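Local coordinates for protein SAM-dependent methyltransferase (PDB 1WZN) that probably transfers a methyl group from S-adenosylmethionine to an acceptor substrate, and binds S-adenosylhomocysteine, at residues 170-175 against 185-190. Residues are numbered along the deposited sequence; the frame is centred on the assembly and turned at random.
Sequences IMDWRE and FKRLVQ
Segments 170-175 and 185-190 of two neighbouring strands run antiparallel and are laced by paired backbone bonds at Met171-Leu188 and Trp173-Lys186. On the face carrying Trp173, Met171, Lys186 and Leu188, the indole is the main bump. With CG in the crowded position between backbone N and carbonyl carbon (chi1 77°), it leans across to the other strand, where Lys186 crosses it obliquely: CB sits 3.6 Å from the centroid of the six-membered ring, a CH-pi contact, and CD reaches 3.1 Å from Trp173 NE1. At the ring's far rim, Trp173 CZ3 abuts Leu188 CB at 4.2 Å, and Leu188 CD2 in turn meets the bent tip of Met171. Trp173 NE1 donates a bent hydrogen bond near its ring plane to Glu175 OE2, on the anti lone pair, while Lys186 NZ forms a salt bridge with Asp204. An alanine in place of Trp173 would probably leave Lys186 CB without the ring beneath it and Glu175 without its NE1 partner. On the reverse face, Arg187 grips Asp172 side-on, NE to OD1 at 2.6 Å and NH2 to OD2 at 3.2 Å, with the carboxylate twisted 44° from the guanidinium. Phe185 CZ lies over the rim of one guanidinium face, and Ile170 CG2 fits against Arg187 CG. This is a beta hairpin at the middle of a four-stranded antiparallel sheet, an addition to the Rossmann-like methyltransferase core, the side chain of Arg187 about 9 Å from the bound S-adenosylhomocysteine.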
loop_
_atom_site.group_PDB
_atom_site.type_symbol
_atom_site.label_atom_id
_atom_site.label_comp_id
_atom_site.label_asym_id
_atom_site.label_seq_id
_atom_site.Cartn_x
_atom_site.Cartn_y
_atom_site.Cartn_z
ATOM N N ILE A 170 16.251 14.760 -5.449
ATOM C CA ILE A 170 16.494 14.176 -4.139
ATOM C C ILE A 170 15.636 12.958 -3.865
ATOM O O ILE A 170 14.421 12.987 -4.055
ATOM C CB ILE A 170 16.222 15.235 -3.055
ATOM C CG1 ILE A 170 16.958 16.525 -3.418
ATOM C CG2 ILE A 170 16.669 14.727 -1.684
ATOM C CD1 ILE A 170 16.313 17.777 -2.880
ATOM N N MET A 171 16.275 11.888 -3.407
ATOM C CA MET A 171 15.565 10.659 -3.101
ATOM C C MET A 171 15.829 10.289 -1.649
ATOM O O MET A 171 16.978 10.077 -1.259
ATOM C CB MET A 171 16.041 9.549 -4.029
ATOM C CG MET A 171 15.342 8.226 -3.825
ATOM S SD MET A 171 15.692 7.127 -5.202
ATOM C CE MET A 171 17.364 6.618 -4.805
ATOM N N ASP A 172 14.760 10.217 -0.862
ATOM C CA ASP A 172 14.859 9.904 0.558
ATOM C C ASP A 172 14.260 8.561 0.935
ATOM O O ASP A 172 13.216 8.164 0.415
ATOM C CB ASP A 172 14.137 10.958 1.398
ATOM C CG ASP A 172 14.645 12.361 1.154
ATOM O OD1 ASP A 172 15.864 12.537 0.964
ATOM O OD2 ASP A 172 13.814 13.291 1.167
ATOM N N TRP A 173 14.921 7.869 1.853
ATOM C CA TRP A 173 14.406 6.601 2.343
ATOM C C TRP A 173 14.960 6.388 3.741
ATOM O O TRP A 173 15.988 6.968 4.110
ATOM C CB TRP A 173 14.764 5.444 1.395
ATOM C CG TRP A 173 16.173 4.934 1.441
ATOM C CD1 TRP A 173 16.628 3.852 2.142
ATOM C CD2 TRP A 173 17.291 5.425 0.693
ATOM N NE1 TRP A 173 17.955 3.636 1.870
ATOM C CE2 TRP A 173 18.389 4.587 0.986
ATOM C CE3 TRP A 173 17.471 6.491 -0.197
ATOM C CZ2 TRP A 173 19.654 4.780 0.419
ATOM C CZ3 TRP A 173 18.732 6.684 -0.765
ATOM C CH2 TRP A 173 19.806 5.830 -0.452
ATOM N N ARG A 174 14.261 5.585 4.533
ATOM C CA ARG A 174 14.695 5.339 5.897
ATOM C C ARG A 174 14.680 3.868 6.275
ATOM O O ARG A 174 13.942 3.061 5.700
ATOM C CB ARG A 174 13.811 6.109 6.879
ATOM C CG ARG A 174 12.349 5.725 6.807
ATOM C CD ARG A 174 11.594 6.168 8.050
ATOM N NE ARG A 174 10.155 5.924 7.944
ATOM C CZ ARG A 174 9.602 4.741 7.689
ATOM N NH1 ARG A 174 10.358 3.665 7.505
ATOM N NH2 ARG A 174 8.279 4.635 7.619
ATOM N N GLU A 175 15.514 3.539 7.251
ATOM C CA GLU A 175 15.629 2.190 7.777
ATOM C C GLU A 175 15.521 2.361 9.287
ATOM O O GLU A 175 16.378 2.986 9.914
ATOM C CB GLU A 175 16.976 1.587 7.368
ATOM C CG GLU A 175 16.994 1.122 5.910
ATOM C CD GLU A 175 18.387 1.061 5.307
ATOM O OE1 GLU A 175 19.331 0.646 6.013
ATOM O OE2 GLU A 175 18.533 1.418 4.112
ATOM N N PHE A 185 18.635 7.737 8.406
ATOM C CA PHE A 185 18.090 8.650 7.415
ATOM C C PHE A 185 19.017 8.727 6.215
ATOM O O PHE A 185 20.164 9.170 6.322
ATOM C CB PHE A 185 17.907 10.042 8.011
ATOM C CG PHE A 185 17.394 11.047 7.022
ATOM C CD1 PHE A 185 16.183 10.839 6.372
ATOM C CD2 PHE A 185 18.138 12.180 6.713
ATOM C CE1 PHE A 185 15.715 11.746 5.424
ATOM C CE2 PHE A 185 17.683 13.095 5.767
ATOM C CZ PHE A 185 16.467 12.877 5.120
ATOM N N LYS A 186 18.510 8.308 5.067
ATOM C CA LYS A 186 19.309 8.301 3.857
ATOM C C LYS A 186 18.705 9.201 2.797
ATOM O O LYS A 186 17.496 9.218 2.590
ATOM C CB LYS A 186 19.445 6.859 3.356
ATOM C CG LYS A 186 20.073 5.940 4.412
ATOM C CD LYS A 186 19.910 4.474 4.074
ATOM C CE LYS A 186 20.465 3.583 5.179
ATOM N NZ LYS A 186 21.941 3.714 5.346
ATOM N N ARG A 187 19.567 9.960 2.135
ATOM C CA ARG A 187 19.130 10.878 1.101
ATOM C C ARG A 187 20.175 10.979 0.001
ATOM O O ARG A 187 21.321 11.351 0.247
ATOM C CB ARG A 187 18.865 12.255 1.719
ATOM C CG ARG A 187 18.793 13.406 0.724
ATOM C CD ARG A 187 18.422 14.700 1.435
ATOM N NE ARG A 187 17.035 14.678 1.896
ATOM C CZ ARG A 187 16.513 15.557 2.745
ATOM N NH1 ARG A 187 17.264 16.531 3.242
ATOM N NH2 ARG A 187 15.235 15.476 3.085
ATOM N N LEU A 188 19.780 10.613 -1.212
ATOM C CA LEU A 188 20.674 10.705 -2.351
ATOM C C LEU A 188 20.372 12.031 -3.032
ATOM O O LEU A 188 19.234 12.279 -3.431
ATOM C CB LEU A 188 20.416 9.563 -3.335
ATOM C CG LEU A 188 21.201 9.658 -4.648
ATOM C CD1 LEU A 188 22.701 9.483 -4.374
ATOM C CD2 LEU A 188 20.705 8.592 -5.610
ATOM N N VAL A 189 21.375 12.893 -3.142
ATOM C CA VAL A 189 21.174 14.177 -3.804
ATOM C C VAL A 189 21.956 14.172 -5.112
ATOM O O VAL A 189 23.179 14.031 -5.122
ATOM C CB VAL A 189 21.649 15.355 -2.923
ATOM C CG1 VAL A 189 21.462 16.681 -3.668
ATOM C CG2 VAL A 189 20.859 15.369 -1.616
ATOM N N GLN A 190 21.238 14.282 -6.222
ATOM C CA GLN A 190 21.883 14.308 -7.525
ATOM C C GLN A 190 21.802 15.748 -8.024
ATOM O O GLN A 190 20.726 16.342 -8.045
ATOM C CB GLN A 190 21.171 13.349 -8.486
ATOM C CG GLN A 190 21.335 11.884 -8.095
ATOM C CD GLN A 190 20.475 10.957 -8.922
ATOM O OE1 GLN A 190 19.275 10.816 -8.675
ATOM N NE2 GLN A 190 21.080 10.326 -9.919
#